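Local coordinates for peptide chain release factor subunit 1 (Methanosarcina mazei, PDB 3IR9), which probably directs the termination of translation at the UAA, UAG and UGA stop codons, and is represented here by its C-terminal domain, at residues V77-S82 with N88-R93; V139-D142 with G146-L149. All blocks are in the same frame, centred on the assembly; numbering follows the deposited sequence.

How the contacts relate
The two contacts illustrate how a single domain can combine ties of very different chemistry. From the N terminus the chain runs through the long helix 10-41 and part of the mixed sheet before contact 1, where 77-82 meets 88-93 and closes the beta hairpin of strands 75-81 and 87-92, next to the zinc site. After strand 113-120 and helix 121-131, contact 2 closes a second short loop. The loops are in series, neither nested nor crossed, and the centres of the two contacts lie about 28 Å apart on opposite sides of the chain's centre. Contact 1 joins two strands of the small antiparallel sheet; contact 2 folds helix 144-151 back onto the outermost strand 135-139 of the mixed sheet.

Contact 1. Residues V77-S82 with N88-R93; sequences VTTKCS and NKWTRR. With ZN (zinc ion), chain C.
The backbone N of Val77 donates to Trp90 O at 2.8 Å, a nearly straight bond with 169° at the hydrogen. Two residues further along strand 75-81, Thr79 and Asn88 exchange two backbone bonds, Thr79 N to Asn88 O at 2.9 Å and Asn88 N to Thr79 O at 3.1 Å, which makes them a hydrogen-bonded pair of the antiparallel hairpin. Side chains finish the join on both faces. With CG lying between its backbone N and carbonyl carbon (chi1 52°), Trp90 folds its indole back over strand 75-81; Val77 CB then sits over one face, 4.3 Å from the centroid of the Trp90 five-membered ring, in a CH-pi contact. Thr79 CG2 meets the same ring at its edge, close to NE1. On the opposite face of the sheet from Val77, Thr79 and Trp90, Thr78 and Lys89 run alongside each other in the same direction, with Thr78 OG1 3.5 Å from Lys89 CG. Beyond the paired region Cys81 SG binds the zinc ion at 2.4 Å, at a site that also includes Cys84, Cys106 and Cys109. Strand 75-81 is central in its three-stranded sheet, between strands 87-92 and 113-120; Val77 packs on Val115 of the latter.

Contact 2. Residues V139-D142 with G146-L149; sequences VSTD and GSQL
Val139 and Leu149 meet at an oblique angle, the branched valine at the end of a strand facing one methyl of a helical leucine. Leu149 has CG anti to its own nitrogen (chi1 -171°), which carries the isobutyl group across to the strand end and lets CD2 do the touching. That methyl lies 3.4 Å from Val139 CB, tighter than usual for carbons, and 3.5 Å from Val139 CG2, so it bears on the branch point of the valine as well as on a methyl. Nearer the start of the helix the meeting is between backbones. Gly146, with no side chain to hold the chains apart, brings its CA to 3.6 Å from Ser140 O, in a CA-H...O contact. The same carbonyl accepts a weak bond from Asp142 N, as the inverse gamma turn centred on Thr141 bends the chain away from strand 135-139. At the outer end the hydroxyls come no closer than 4.2 Å, between Thr141 OG1 and Ser147 OG, too far to be bonded. Helix 10-41 adds one polar tie, Gln29 OE1 accepting from Ser140 N, and an apolar one, Val33 packing on Val139. Within the contact itself, the two segments are therefore held against each other mainly by close apolar packing, with the CA-H...O contact adding a small polar component.

Contact 1. Residues V77-S82 with N88-R93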
ATOM      1  N   VAL A  77     -15.767 -18.333 -12.685  1.00 52.66           N
ATOM      2  CA  VAL A  77     -16.860 -18.000 -13.583  1.00 47.57           C
ATOM      3  C   VAL A  77     -17.885 -19.127 -13.675  1.00 41.13           C
ATOM      4  O   VAL A  77     -17.568 -20.250 -14.065  1.00 41.29           O
ATOM      5  CB  VAL A  77     -16.332 -17.682 -14.997  1.00 43.21           C
ATOM      6  CG1 VAL A  77     -17.444 -17.105 -15.854  1.00 66.56           C
ATOM      7  CG2 VAL A  77     -15.146 -16.726 -14.921  1.00 36.02           C
ATOM      8  N   THR A  78     -19.124 -18.827 -13.309  1.00 56.44           N
ATOM      9  CA  THR A  78     -20.204 -19.777 -13.524  1.00 72.37           C
ATOM     10  C   THR A  78     -20.948 -19.413 -14.801  1.00 76.62           C
ATOM     11  O   THR A  78     -21.173 -18.236 -15.095  1.00 52.12           O
ATOM     12  CB  THR A  78     -21.195 -19.820 -12.343  1.00 71.57           C
ATOM     13  OG1 THR A  78     -20.513 -20.229 -11.150  1.00 77.89           O
ATOM     14  CG2 THR A  78     -22.329 -20.788 -12.634  1.00 55.48           C
ATOM     15  N   THR A  79     -21.316 -20.431 -15.566  1.00 55.37           N
ATOM     16  CA  THR A  79     -22.126 -20.233 -16.756  1.00 71.95           C
ATOM     17  C   THR A  79     -23.273 -21.255 -16.759  1.00 52.93           C
ATOM     18  O   THR A  79     -23.136 -22.358 -16.229  1.00 59.68           O
ATOM     19  CB  THR A  79     -21.270 -20.333 -18.047  1.00 81.70           C
ATOM     20  OG1 THR A  79     -20.958 -21.703 -18.324  1.00149.25           O
ATOM     21  CG2 THR A  79     -19.967 -19.552 -17.893  1.00 71.44           C
ATOM     22  N   LYS A  80     -24.409 -20.881 -17.336  1.00 48.74           N
ATOM     23  CA  LYS A  80     -25.559 -21.776 -17.383  1.00 53.33           C
ATOM     24  C   LYS A  80     -26.355 -21.630 -18.685  1.00 59.47           C
ATOM     25  O   LYS A  80     -26.507 -20.532 -19.219  1.00 51.20           O
ATOM     26  CB  LYS A  80     -26.470 -21.542 -16.175  1.00130.57           C
ATOM     27  CG  LYS A  80     -25.762 -21.635 -14.834  1.00 60.40           C
ATOM     28  CD  LYS A  80     -26.735 -21.366 -13.707  1.00 80.49           C
ATOM     29  CE  LYS A  80     -26.008 -21.083 -12.412  1.00 45.10           C
ATOM     30  NZ  LYS A  80     -26.934 -20.530 -11.386  1.00 89.75           N
ATOM     31  N   CYS A  81     -26.861 -22.748 -19.194  1.00 72.51           N
ATOM     32  CA  CYS A  81     -27.609 -22.729 -20.439  1.00 61.50           C
ATOM     33  C   CYS A  81     -28.992 -22.125 -20.236  1.00 95.01           C
ATOM     34  O   CYS A  81     -29.665 -22.377 -19.235  1.00 50.19           O
ATOM     35  CB  CYS A  81     -27.718 -24.129 -21.041  1.00 44.49           C
ATOM     36  SG  CYS A  81     -28.532 -24.137 -22.637  1.00 58.25           S
ATOM     37  N   SER A  82     -29.406 -21.331 -21.212  1.00 60.93           N
ATOM     38  CA  SER A  82     -30.641 -20.569 -21.123  1.00 79.87           C
ATOM     39  C   SER A  82     -31.905 -21.410 -21.314  1.00 51.47           C
ATOM     40  O   SER A  82     -33.014 -20.913 -21.121  1.00 89.99           O
ATOM     41  CB  SER A  82     -30.610 -19.427 -22.139  1.00 66.47           C
ATOM     42  OG  SER A  82     -30.149 -19.880 -23.399  1.00 62.45           O
ATOM     43  N   ASN A  88     -21.530 -25.003 -16.281  1.00 46.26           N
ATOM     44  CA  ASN A  88     -20.125 -25.259 -15.993  1.00 62.69           C
ATOM     45  C   ASN A  88     -19.522 -24.121 -15.178  1.00 55.01           C
ATOM     46  O   ASN A  88     -20.036 -23.002 -15.192  1.00 53.89           O
ATOM     47  CB  ASN A  88     -19.323 -25.488 -17.278  1.00 62.37           C
ATOM     48  CG  ASN A  88     -19.041 -24.202 -18.036  1.00 57.75           C
ATOM     49  OD1 ASN A  88     -18.236 -23.376 -17.607  1.00107.26           O
ATOM     50  ND2 ASN A  88     -19.688 -24.038 -19.183  1.00125.33           N
ATOM     51  N   LYS A  89     -18.451 -24.420 -14.447  1.00 40.14           N
ATOM     52  CA  LYS A  89     -17.697 -23.401 -13.729  1.00 44.23           C
ATOM     53  C   LYS A  89     -16.250 -23.578 -14.113  1.00 62.24           C
ATOM     54  O   LYS A  89     -15.868 -24.619 -14.644  1.00 55.11           O
ATOM     55  CB  LYS A  89     -17.842 -23.546 -12.209  1.00 37.10           C
ATOM     56  CG  LYS A  89     -19.264 -23.457 -11.684  1.00 33.20           C
ATOM     57  CD  LYS A  89     -19.297 -23.773 -10.206  1.00 53.45           C
ATOM     58  CE  LYS A  89     -20.589 -24.461  -9.826  1.00 79.10           C
ATOM     59  NZ  LYS A  89     -21.765 -23.634 -10.181  1.00 50.44           N
ATOM     60  N   TRP A  90     -15.448 -22.557 -13.847  1.00 50.31           N
ATOM     61  CA  TRP A  90     -14.022 -22.632 -14.100  1.00 80.09           C
ATOM     62  C   TRP A  90     -13.369 -21.368 -13.585  1.00 50.41           C
ATOM     63  O   TRP A  90     -14.025 -20.346 -13.394  1.00 61.14           O
ATOM     64  CB  TRP A  90     -13.726 -22.839 -15.591  1.00 59.47           C
ATOM     65  CG  TRP A  90     -14.396 -21.850 -16.493  1.00 47.56           C
ATOM     66  CD1 TRP A  90     -15.722 -21.799 -16.814  1.00 53.25           C
ATOM     67  CD2 TRP A  90     -13.769 -20.774 -17.200  1.00 63.08           C
ATOM     68  NE1 TRP A  90     -15.962 -20.750 -17.673  1.00107.19           N
ATOM     69  CE2 TRP A  90     -14.779 -20.106 -17.925  1.00 65.51           C
ATOM     70  CE3 TRP A  90     -12.452 -20.307 -17.283  1.00 77.98           C
ATOM     71  CZ2 TRP A  90     -14.513 -18.992 -18.726  1.00 53.24           C
ATOM     72  CZ3 TRP A  90     -12.189 -19.203 -18.081  1.00 92.01           C
ATOM     73  CH2 TRP A  90     -13.216 -18.557 -18.790  1.00 70.16           C
ATOM     74  N   THR A  91     -12.073 -21.440 -13.345  1.00 60.67           N
ATOM     75  CA  THR A  91     -11.377 -20.290 -12.821  1.00 56.71           C
ATOM     76  C   THR A  91     -10.488 -19.667 -13.883  1.00 59.66           C
ATOM     77  O   THR A  91      -9.708 -20.351 -14.550  1.00 66.96           O
ATOM     78  CB  THR A  91     -10.565 -20.649 -11.573  1.00 43.50           C
ATOM     79  OG1 THR A  91     -11.465 -21.003 -10.517  1.00 76.85           O
ATOM     80  CG2 THR A  91      -9.718 -19.466 -11.131  1.00 37.65           C
ATOM     81  N   ARG A  92     -10.630 -18.358 -14.044  1.00 86.01           N
ATOM     82  CA  ARG A  92      -9.828 -17.618 -15.000  1.00 88.31           C
ATOM     83  C   ARG A  92      -9.055 -16.532 -14.272  1.00 95.31           C
ATOM     84  O   ARG A  92      -9.586 -15.861 -13.386  1.00143.60           O
ATOM     85  CB  ARG A  92     -10.709 -17.025 -16.110  1.00101.02           C
ATOM     86  CG  ARG A  92     -11.487 -15.767 -15.733  1.00 70.36           C
ATOM     87  CD  ARG A  92     -10.845 -14.520 -16.326  1.00112.09           C
ATOM     88  NE  ARG A  92     -11.146 -14.376 -17.748  1.00 99.81           N
ATOM     89  CZ  ARG A  92     -11.857 -13.378 -18.264  1.00129.48           C
ATOM     90  NH1 ARG A  92     -12.088 -13.329 -19.570  1.00 59.53           N
ATOM     91  NH2 ARG A  92     -12.328 -12.423 -17.472  1.00108.51           N
ATOM     92  N   ARG A  93      -7.786 -16.387 -14.632  1.00 69.03           N
ATOM     93  CA  ARG A  93      -6.957 -15.318 -14.101  1.00111.09           C
ATOM     94  C   ARG A  93      -7.481 -13.998 -14.647  1.00 52.40           C
ATOM     95  O   ARG A  93      -7.565 -13.831 -15.862  1.00 70.03           O
ATOM     96  CB  ARG A  93      -5.514 -15.527 -14.549  1.00 58.42           C
ATOM     97  CG  ARG A  93      -4.499 -14.633 -13.867  1.00107.61           C
ATOM     98  CD  ARG A  93      -3.249 -14.540 -14.718  1.00 96.72           C
ATOM     99  NE  ARG A  93      -3.012 -15.782 -15.451  1.00 74.80           N
ATOM    100  CZ  ARG A  93      -2.038 -16.643 -15.178  1.00126.06           C
ATOM    101  NH1 ARG A  93      -1.192 -16.398 -14.186  1.00125.77           N
ATOM    102  NH2 ARG A  93      -1.906 -17.744 -15.904  1.00104.09           N
TER
HETATM  103 ZN    ZN C 501     -28.633 -26.347 -23.564  1.00 61.14          ZN

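Contact 2. Residues V139-D142 with G146-L149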
ATOM      1  N   VAL A 139      -1.994 -14.703   3.496  1.00 54.23           N
ATOM      2  CA  VAL A 139      -0.541 -14.747   3.500  1.00 45.48           C
ATOM      3  C   VAL A 139       0.073 -13.778   2.495  1.00 96.90           C
ATOM      4  O   VAL A 139       0.068 -14.033   1.291  1.00109.92           O
ATOM      5  CB  VAL A 139      -0.016 -16.171   3.231  1.00 70.67           C
ATOM      6  CG1 VAL A 139       1.484 -16.159   3.151  1.00 62.96           C
ATOM      7  CG2 VAL A 139      -0.471 -17.127   4.319  1.00 45.95           C
ATOM      8  N   SER A 140       0.605 -12.667   2.999  1.00151.45           N
ATOM      9  CA  SER A 140       1.266 -11.691   2.148  1.00 95.38           C
ATOM     10  C   SER A 140       2.401 -12.372   1.410  1.00 44.59           C
ATOM     11  O   SER A 140       2.983 -13.339   1.897  1.00 62.70           O
ATOM     12  CB  SER A 140       1.820 -10.528   2.967  1.00 92.33           C
ATOM     13  OG  SER A 140       3.091 -10.859   3.498  1.00 66.38           O
ATOM     14  N   THR A 141       2.703 -11.856   0.228  1.00 50.48           N
ATOM     15  CA  THR A 141       3.754 -12.401  -0.607  1.00 34.25           C
ATOM     16  C   THR A 141       5.093 -11.776  -0.242  1.00 91.27           C
ATOM     17  O   THR A 141       5.782 -11.212  -1.095  1.00157.40           O
ATOM     18  CB  THR A 141       3.466 -12.091  -2.072  1.00 62.45           C
ATOM     19  OG1 THR A 141       4.538 -12.577  -2.888  1.00138.49           O
ATOM     20  CG2 THR A 141       3.319 -10.576  -2.264  1.00 67.74           C
ATOM     21  N   ASP A 142       5.462 -11.866   1.031  1.00 73.38           N
ATOM     22  CA  ASP A 142       6.693 -11.237   1.492  1.00 88.28           C
ATOM     23  C   ASP A 142       7.705 -12.262   2.008  1.00118.49           C
ATOM     24  O   ASP A 142       8.684 -12.570   1.326  1.00 89.18           O
ATOM     25  CB  ASP A 142       6.393 -10.174   2.550  1.00 52.35           C
ATOM     26  CG  ASP A 142       5.430  -9.102   2.050  1.00112.77           C
ATOM     27  OD1 ASP A 142       5.065  -9.127   0.855  1.00102.24           O
ATOM     28  OD2 ASP A 142       5.034  -8.231   2.854  1.00 71.08           O
ATOM     29  N   GLY A 146       5.348 -17.305   2.808  1.00 66.96           N
ATOM     30  CA  GLY A 146       4.237 -16.695   2.099  1.00121.13           C
ATOM     31  C   GLY A 146       4.506 -16.505   0.620  1.00 87.55           C
ATOM     32  O   GLY A 146       3.592 -16.273  -0.182  1.00 71.96           O
ATOM     33  N   SER A 147       5.779 -16.602   0.263  1.00 58.90           N
ATOM     34  CA  SER A 147       6.178 -16.534  -1.131  1.00 66.92           C
ATOM     35  C   SER A 147       5.992 -17.902  -1.784  1.00 77.35           C
ATOM     36  O   SER A 147       5.323 -18.024  -2.809  1.00 78.48           O
ATOM     37  CB  SER A 147       7.626 -16.062  -1.249  1.00 72.21           C
ATOM     38  OG  SER A 147       7.790 -15.258  -2.402  1.00 69.64           O
ATOM     39  N   GLN A 148       6.572 -18.932  -1.178  1.00 89.11           N
ATOM     40  CA  GLN A 148       6.400 -20.292  -1.672  1.00 66.59           C
ATOM     41  C   GLN A 148       4.924 -20.661  -1.757  1.00100.72           C
ATOM     42  O   GLN A 148       4.499 -21.330  -2.697  1.00 74.93           O
ATOM     43  CB  GLN A 148       7.152 -21.292  -0.792  1.00 62.03           C
ATOM     44  CG  GLN A 148       8.664 -21.104  -0.819  1.00144.24           C
ATOM     45  CD  GLN A 148       9.425 -22.392  -0.556  1.00163.19           C
ATOM     46  OE1 GLN A 148       9.020 -23.209   0.272  1.00176.35           O
ATOM     47  NE2 GLN A 148      10.537 -22.579  -1.265  1.00 98.67           N
ATOM     48  N   LEU A 149       4.144 -20.214  -0.777  1.00 81.07           N
ATOM     49  CA  LEU A 149       2.708 -20.463  -0.782  1.00 91.99           C
ATOM     50  C   LEU A 149       2.119 -20.193  -2.165  1.00 79.76           C
ATOM     51  O   LEU A 149       1.395 -21.029  -2.710  1.00 66.00           O
ATOM     52  CB  LEU A 149       1.993 -19.603   0.263  1.00 53.94           C
ATOM     53  CG  LEU A 149       0.517 -19.955   0.481  1.00 58.52           C
ATOM     54  CD1 LEU A 149       0.381 -21.288   1.213  1.00 37.69           C
ATOM     55  CD2 LEU A 149      -0.209 -18.855   1.233  1.00 44.17           C
TER